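Local coordinates for type II restriction enzyme NlaIV (Neisseria lactamica, PDB 6QM2), which recognises the double-stranded DNA sequence GGNNCC and cuts it in the middle, leaving blunt fragments with 5'-phosphates, at residues K92-N97 / D142-K147; D18-L23 / G55-K60; E221-K224 / N228-I231. All blocks are in the same frame, centred on the assembly; numbering follows the deposited sequence.

Contact 1 of 3, residues K92-N97 / D142-K147; sequences KAFNRN and DLWLKK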
# COMPACT_ATOMS: atom_id res chain seq x y z
N LYS A 92 -1.88 5.73 -16.97
CA LYS A 92 -2.45 4.53 -16.36
C LYS A 92 -1.44 3.39 -16.39
O LYS A 92 -0.63 3.28 -17.31
CB LYS A 92 -3.72 4.11 -17.11
CG LYS A 92 -4.89 5.08 -16.98
CD LYS A 92 -5.27 5.27 -15.52
CE LYS A 92 -6.64 5.88 -15.35
NZ LYS A 92 -7.02 5.80 -13.92
N ALA A 93 -1.50 2.55 -15.36
CA ALA A 93 -0.61 1.39 -15.26
C ALA A 93 -1.37 0.20 -14.70
O ALA A 93 -2.19 0.34 -13.79
CB ALA A 93 0.58 1.72 -14.38
N PHE A 94 -1.08 -0.98 -15.26
CA PHE A 94 -1.63 -2.24 -14.77
C PHE A 94 -0.64 -3.37 -14.99
O PHE A 94 0.15 -3.34 -15.94
CB PHE A 94 -2.98 -2.55 -15.43
CG PHE A 94 -2.88 -2.93 -16.89
CD1 PHE A 94 -2.66 -1.96 -17.86
CD2 PHE A 94 -3.02 -4.25 -17.29
CE1 PHE A 94 -2.58 -2.30 -19.20
CE2 PHE A 94 -2.94 -4.60 -18.63
CZ PHE A 94 -2.71 -3.62 -19.59
N ASN A 95 -0.67 -4.36 -14.10
CA ASN A 95 0.15 -5.56 -14.25
C ASN A 95 -0.34 -6.33 -15.47
O ASN A 95 -1.51 -6.73 -15.53
CB ASN A 95 0.06 -6.43 -12.99
CG ASN A 95 0.95 -7.65 -13.07
OD1 ASN A 95 0.50 -8.74 -13.42
ND2 ASN A 95 2.23 -7.48 -12.77
N ARG A 96 0.55 -6.52 -16.44
CA ARG A 96 0.19 -7.09 -17.75
C ARG A 96 -0.29 -8.55 -17.68
O ARG A 96 -1.02 -8.98 -18.57
CB ARG A 96 1.39 -6.96 -18.71
CG ARG A 96 1.18 -7.44 -20.15
CD ARG A 96 0.20 -6.59 -20.94
NE ARG A 96 -0.25 -7.26 -22.16
CZ ARG A 96 -1.17 -8.23 -22.22
NH1 ARG A 96 -1.77 -8.69 -21.12
NH2 ARG A 96 -1.49 -8.76 -23.40
N ASN A 97 0.09 -9.29 -16.64
CA ASN A 97 -0.31 -10.70 -16.49
C ASN A 97 -1.83 -10.88 -16.30
O ASN A 97 -2.39 -11.88 -16.76
CB ASN A 97 0.43 -11.40 -15.34
CG ASN A 97 1.94 -11.26 -15.45
OD1 ASN A 97 2.61 -10.87 -14.49
ND2 ASN A 97 2.49 -11.56 -16.62
N ASP A 142 4.17 -3.75 -22.48
CA ASP A 142 3.42 -3.03 -23.50
C ASP A 142 3.27 -1.55 -23.14
O ASP A 142 3.33 -1.17 -21.97
CB ASP A 142 2.02 -3.64 -23.66
CG ASP A 142 2.03 -4.98 -24.38
OD1 ASP A 142 2.54 -5.03 -25.52
OD2 ASP A 142 1.51 -5.97 -23.82
N LEU A 143 3.10 -0.72 -24.17
CA LEU A 143 2.76 0.69 -24.01
C LEU A 143 1.71 1.07 -25.04
O LEU A 143 1.80 0.67 -26.20
CB LEU A 143 4.00 1.58 -24.16
CG LEU A 143 3.85 3.04 -23.72
CD1 LEU A 143 3.76 3.16 -22.20
CD2 LEU A 143 4.99 3.90 -24.24
N TRP A 144 0.70 1.83 -24.61
CA TRP A 144 -0.38 2.29 -25.48
C TRP A 144 -0.65 3.78 -25.31
O TRP A 144 -0.43 4.34 -24.23
CB TRP A 144 -1.68 1.55 -25.17
CG TRP A 144 -1.69 0.08 -25.42
CD1 TRP A 144 -1.94 -0.55 -26.61
CD2 TRP A 144 -1.49 -0.96 -24.45
NE1 TRP A 144 -1.89 -1.91 -26.44
CE2 TRP A 144 -1.61 -2.19 -25.13
CE3 TRP A 144 -1.20 -0.97 -23.08
CZ2 TRP A 144 -1.47 -3.42 -24.48
CZ3 TRP A 144 -1.06 -2.19 -22.43
CH2 TRP A 144 -1.19 -3.40 -23.13
N LEU A 145 -1.12 4.40 -26.39
CA LEU A 145 -1.72 5.73 -26.35
C LEU A 145 -3.12 5.61 -26.95
O LEU A 145 -3.26 5.36 -28.14
CB LEU A 145 -0.88 6.75 -27.13
CG LEU A 145 -1.29 8.22 -26.95
CD1 LEU A 145 -0.97 8.72 -25.54
CD2 LEU A 145 -0.60 9.09 -27.99
N LYS A 146 -4.14 5.76 -26.10
CA LYS A 146 -5.53 5.53 -26.51
C LYS A 146 -6.45 6.64 -25.99
O LYS A 146 -6.11 7.35 -25.05
CB LYS A 146 -6.00 4.18 -25.97
CG LYS A 146 -5.23 2.96 -26.47
CD LYS A 146 -5.84 2.39 -27.75
CE LYS A 146 -4.81 1.63 -28.57
NZ LYS A 146 -5.42 1.01 -29.77
N LYS A 147 -7.61 6.77 -26.63
CA LYS A 147 -8.70 7.62 -26.14
C LYS A 147 -9.58 6.81 -25.18
O LYS A 147 -9.53 5.58 -25.19
CB LYS A 147 -9.56 8.16 -27.30
CG LYS A 147 -9.14 9.53 -27.82
CD LYS A 147 -7.75 9.54 -28.43
CE LYS A 147 -7.43 10.89 -29.06
NZ LYS A 147 -7.43 12.02 -28.09

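Contact 2 of 3, residues D18-L23 / G55-K60; sequences DEEKIL and GGWLRK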
# COMPACT_ATOMS: atom_id res chain seq x y z
N ASP A 18 10.83 4.89 -29.01
CA ASP A 18 12.02 4.85 -29.88
C ASP A 18 13.32 5.38 -29.25
O ASP A 18 14.39 4.81 -29.46
CB ASP A 18 11.75 5.65 -31.16
CG ASP A 18 10.47 5.23 -31.86
OD1 ASP A 18 10.10 4.03 -31.80
OD2 ASP A 18 9.83 6.10 -32.48
N GLU A 19 13.21 6.47 -28.50
CA GLU A 19 14.36 7.20 -27.97
C GLU A 19 14.77 6.68 -26.58
O GLU A 19 15.95 6.42 -26.33
CB GLU A 19 14.05 8.70 -27.93
CG GLU A 19 15.24 9.63 -28.14
CD GLU A 19 14.83 11.05 -28.49
OE1 GLU A 19 13.94 11.23 -29.35
OE2 GLU A 19 15.42 11.99 -27.92
N GLU A 20 13.79 6.53 -25.69
CA GLU A 20 13.99 5.90 -24.37
C GLU A 20 14.19 4.38 -24.49
O GLU A 20 14.90 3.79 -23.68
CB GLU A 20 12.79 6.19 -23.46
CG GLU A 20 12.86 5.63 -22.04
CD GLU A 20 13.95 6.27 -21.20
OE1 GLU A 20 14.02 7.51 -21.15
OE2 GLU A 20 14.72 5.52 -20.57
N LYS A 21 13.54 3.78 -25.50
CA LYS A 21 13.50 2.32 -25.69
C LYS A 21 12.87 1.65 -24.46
O LYS A 21 13.48 0.82 -23.79
CB LYS A 21 14.90 1.74 -26.01
CG LYS A 21 15.48 2.24 -27.33
CD LYS A 21 17.00 2.29 -27.30
CE LYS A 21 17.56 2.99 -28.53
NZ LYS A 21 18.92 3.52 -28.26
N ILE A 22 11.63 2.06 -24.20
CA ILE A 22 10.89 1.65 -23.00
C ILE A 22 10.56 0.15 -22.98
O ILE A 22 10.56 -0.45 -21.91
CB ILE A 22 9.60 2.51 -22.83
CG1 ILE A 22 9.07 2.47 -21.38
CG2 ILE A 22 8.52 2.11 -23.83
CD1 ILE A 22 9.80 3.38 -20.43
N LEU A 23 10.31 -0.44 -24.15
CA LEU A 23 9.93 -1.86 -24.22
C LEU A 23 11.05 -2.82 -23.82
O LEU A 23 10.80 -3.86 -23.22
CB LEU A 23 9.43 -2.22 -25.63
CG LEU A 23 8.17 -1.49 -26.12
CD1 LEU A 23 7.79 -2.03 -27.49
CD2 LEU A 23 7.01 -1.62 -25.14
N GLY A 55 6.41 11.84 -14.72
CA GLY A 55 6.66 13.18 -14.19
C GLY A 55 8.13 13.54 -14.15
O GLY A 55 8.53 14.59 -14.66
N GLY A 56 8.95 12.66 -13.58
CA GLY A 56 10.40 12.83 -13.55
C GLY A 56 11.06 12.80 -14.92
O GLY A 56 12.02 13.53 -15.16
N TRP A 57 10.56 11.94 -15.80
CA TRP A 57 11.06 11.83 -17.18
C TRP A 57 10.78 13.07 -18.01
O TRP A 57 11.64 13.51 -18.77
CB TRP A 57 10.44 10.61 -17.87
CG TRP A 57 10.83 10.39 -19.30
CD1 TRP A 57 11.85 9.62 -19.75
CD2 TRP A 57 10.17 10.91 -20.46
NE1 TRP A 57 11.88 9.63 -21.13
CE2 TRP A 57 10.86 10.42 -21.59
CE3 TRP A 57 9.07 11.76 -20.66
CZ2 TRP A 57 10.49 10.73 -22.90
CZ3 TRP A 57 8.69 12.07 -21.98
CH2 TRP A 57 9.41 11.56 -23.08
N LEU A 58 9.57 13.61 -17.89
CA LEU A 58 9.23 14.88 -18.52
C LEU A 58 10.11 16.01 -17.98
O LEU A 58 10.66 16.80 -18.75
CB LEU A 58 7.75 15.23 -18.29
CG LEU A 58 6.67 14.35 -18.92
CD1 LEU A 58 5.33 14.67 -18.29
CD2 LEU A 58 6.61 14.51 -20.43
N ARG A 59 10.24 16.07 -16.66
CA ARG A 59 10.96 17.15 -15.98
C ARG A 59 12.47 17.12 -16.29
O ARG A 59 13.11 18.17 -16.37
CB ARG A 59 10.69 17.11 -14.47
CG ARG A 59 10.76 18.45 -13.75
CD ARG A 59 9.91 18.48 -12.48
NE ARG A 59 10.01 17.22 -11.72
CZ ARG A 59 9.03 16.34 -11.49
NH1 ARG A 59 7.78 16.52 -11.92
NH2 ARG A 59 9.31 15.24 -10.79
N LYS A 60 13.02 15.92 -16.49
CA LYS A 60 14.43 15.74 -16.87
C LYS A 60 14.70 16.02 -18.35
O LYS A 60 15.82 16.38 -18.70
CB LYS A 60 14.93 14.34 -16.51
CG LYS A 60 16.45 14.20 -16.51
CD LYS A 60 16.91 12.88 -15.92
CE LYS A 60 18.39 12.91 -15.59
NZ LYS A 60 18.78 11.76 -14.73

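Contact 3 of 3, residues E221-K224 / N228-I231; sequences EAYK and NRSI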
# COMPACT_ATOMS: atom_id res chain seq x y z
N GLU A 221 -24.88 20.98 -27.38
CA GLU A 221 -24.64 22.43 -27.34
C GLU A 221 -23.27 22.76 -26.75
O GLU A 221 -22.56 23.63 -27.26
CB GLU A 221 -25.73 23.14 -26.53
CG GLU A 221 -27.06 23.18 -27.25
CD GLU A 221 -28.20 23.72 -26.39
OE1 GLU A 221 -29.36 23.63 -26.85
OE2 GLU A 221 -27.94 24.22 -25.28
N ALA A 222 -22.92 22.07 -25.67
CA ALA A 222 -21.61 22.23 -25.04
C ALA A 222 -20.47 21.79 -25.95
O ALA A 222 -19.42 22.43 -25.98
CB ALA A 222 -21.56 21.47 -23.73
N TYR A 223 -20.66 20.70 -26.69
CA TYR A 223 -19.65 20.27 -27.66
C TYR A 223 -19.48 21.33 -28.75
O TYR A 223 -18.35 21.61 -29.17
CB TYR A 223 -19.99 18.92 -28.29
CG TYR A 223 -18.80 18.28 -28.98
CD1 TYR A 223 -17.90 17.49 -28.26
CD2 TYR A 223 -18.57 18.47 -30.34
CE1 TYR A 223 -16.80 16.91 -28.89
CE2 TYR A 223 -17.48 17.89 -30.97
CZ TYR A 223 -16.59 17.11 -30.24
OH TYR A 223 -15.50 16.54 -30.87
N LYS A 224 -20.59 21.92 -29.17
CA LYS A 224 -20.58 22.96 -30.20
C LYS A 224 -19.81 24.20 -29.76
O LYS A 224 -18.97 24.69 -30.51
CB LYS A 224 -22.00 23.34 -30.63
CG LYS A 224 -22.05 24.08 -31.96
CD LYS A 224 -23.46 24.49 -32.34
CE LYS A 224 -23.46 25.46 -33.51
NZ LYS A 224 -24.83 25.89 -33.88
N ASN A 228 -16.62 24.37 -31.83
CA ASN A 228 -17.15 25.17 -32.96
C ASN A 228 -17.62 24.27 -34.11
O ASN A 228 -17.37 24.55 -35.29
CB ASN A 228 -16.12 26.20 -33.43
CG ASN A 228 -16.74 27.34 -34.22
OD1 ASN A 228 -17.96 27.51 -34.27
ND2 ASN A 228 -15.88 28.14 -34.86
N ARG A 229 -18.32 23.20 -33.74
CA ARG A 229 -18.68 22.12 -34.66
C ARG A 229 -19.76 21.28 -34.00
O ARG A 229 -19.64 20.94 -32.83
CB ARG A 229 -17.46 21.26 -34.94
CG ARG A 229 -17.63 20.26 -36.06
CD ARG A 229 -16.33 19.51 -36.32
NE ARG A 229 -15.96 18.63 -35.21
CZ ARG A 229 -16.52 17.46 -34.91
NH1 ARG A 229 -17.53 16.97 -35.64
NH2 ARG A 229 -16.08 16.75 -33.87
N SER A 230 -20.81 20.94 -34.75
CA SER A 230 -21.88 20.10 -34.21
C SER A 230 -21.40 18.65 -34.11
O SER A 230 -20.48 18.23 -34.83
CB SER A 230 -23.15 20.20 -35.06
OG SER A 230 -23.05 19.45 -36.26
N ILE A 231 -22.01 17.90 -33.20
CA ILE A 231 -21.80 16.46 -33.08
C ILE A 231 -23.16 15.79 -32.92
O ILE A 231 -24.04 16.29 -32.22
CB ILE A 231 -20.84 16.12 -31.91
CG1 ILE A 231 -20.35 14.67 -32.02
CG2 ILE A 231 -21.49 16.37 -30.55
CD1 ILE A 231 -19.27 14.32 -31.01
O HOH W 1 -20.25 27.53 -32.06

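Contact 1 of 3, residues K92-N97 / D142-K147
Arg96 and Asp142 form the closest backbone pair, their CA atoms 7.7 Å apart; strands 88-95 and 138-147 run antiparallel in the mixed sheet but are separated by strand 124-132, so side chains make the contact. Arg96, just beyond its strand end, carries CG anti to the backbone N (chi1 -177°) and bends at chi2, which brings its guanidinium edge to the carboxylate. There NE donates to OD2 of Asp142 at 2.7 Å, forming a salt bridge; the oxygen lies in the guanidinium plane and is met nearly along its C-O bond, although the N-H points somewhat aside (146°). The six-membered rim of the Trp144 indole meets both Arg96 and Phe94. Its CH2 comes 4.1 Å from NE of Arg96, and its CZ3 lies 3.6 Å from CE1 of Phe94. Phe94 and Trp144 meet rim to rim with ring planes only 19° apart, neither ring over the other's face. Tyr178 extends the cluster through a cation-pi contact with Arg96 and a ring contact with Trp144. The cluster lies at one end of strands 88-95 and 138-147, in the central sheet of the PD-(D/E)XK nuclease fold, whose clan includes this family; strand 88-95 also carries Lys92, consistent with the motif lysine of this fold.

Contact 2 of 3, residues D18-L23 / G55-K60
Glu20 reaches Trp57 with a single carboxylate oxygen, and its path begins in the turn that follows helix 9-18. From CB, which heads toward helix 44-60, the chain continues to CG placed anti to the backbone N (chi1 -179°). A bend at chi2 then redirects it, so that CD arrives 3.9 Å from NE1 of Trp57. Of the two oxygens, OE1 makes the meeting: it lies at the edge of the indole, in the ring plane, 3.0 Å from NE1 of Trp57 and 3.3 Å from the neighbouring CD1 of the same ring. The bond from NE1 to OE1 is weak, bent to 130° at the hydrogen, and the carboxylate plane is turned 69° from that of the indole. OE1 also forms a salt bridge with Arg61, just past the helix, while OE2 at the other corner of the group accepts the backbone N-H of Asp35 of the second subunit. The indole itself lies against Ile12, Lys15 and Leu16 of helix 9-18 and meets the ring of Trp53 from its own helix; Val36 of the second subunit packs on it too. The chemistry is that of a buried carboxylate whose two oxygens have different partners: an indole N-H and a guanidinium within the subunit for one, a backbone amide across the dimer interface for the other. Such surroundings would probably stabilise the negative charge of Glu20, and they link the loop after helix 9-18 and the end of helix 44-60 to the Gly34-Asp35 connection between strands 27-33 and 36-40 of the second subunit.

Contact 3 of 3, residues E221-K224 / N228-I231
Lys224 and Arg229 approach to 4.9 Å between their CA atoms where the chain leaves helix 215-227 through Asn228, the first residue to leave helical phi/psi, with a positive phi. The backbone N of Asn228 still donates to O of Lys224, but this bond is weak (2.7 Å, 128°). A water spans the same corner, donating to OD1 of Asn228 at 3.2 Å and, weakly, to O of Lys224. One residue further on, O of Arg229 accepts a CA-H contact from Lys224 CA at 3.4 Å. Tyr223 supplies the apolar centre. Ile231 comes back across its ring at about a right angle: CD1 sits over the centre of one face, 4.0 Å from the centroid in a CH-pi contact, while CG2 touches CD2 of Tyr223 at 3.6 Å. With its CG anti to the backbone N and a bend at chi3, Arg229 instead runs beside the tyrosine and sets its guanidinium nearly upright to the ring (82°), NH2 lying at the ring edge 3.1 Å from Tyr223 OH. Tyr227 stacks with the same ring, and Pro118, in the loop following helix 107-116, touches both Tyr223 and Ala222. The returning loop is thus folded against the last turns of helix 215-227 before the chain enters helix 236-239.

Overall arrangement
Contacts 1 and 2 adjoin, with centres 15 Å apart: Leu143 of strand 138-147 packs on Ile22, and Leu23 also reaches that strand, so the turn after helix 9-18 leans on the edge of the central sheet. Contact 3 stands away, about 31 Å from contact 1 and 36 Å from contact 2 between centres. Contact 1, nearest the middle of the chain, joins strand 138-147 to strand 88-95 and the residue beyond it by a salt bridge and aromatic rims. Both touching residues of contact 2 are buried, although it lies farther out, and its carboxylate is shared with the second subunit. Contacts 1 and 3 are partly buried, but four of six touching residues are exposed in contact 3, which combines a weak helix-end bond, an isoleucine-covered tyrosine and a bridging water.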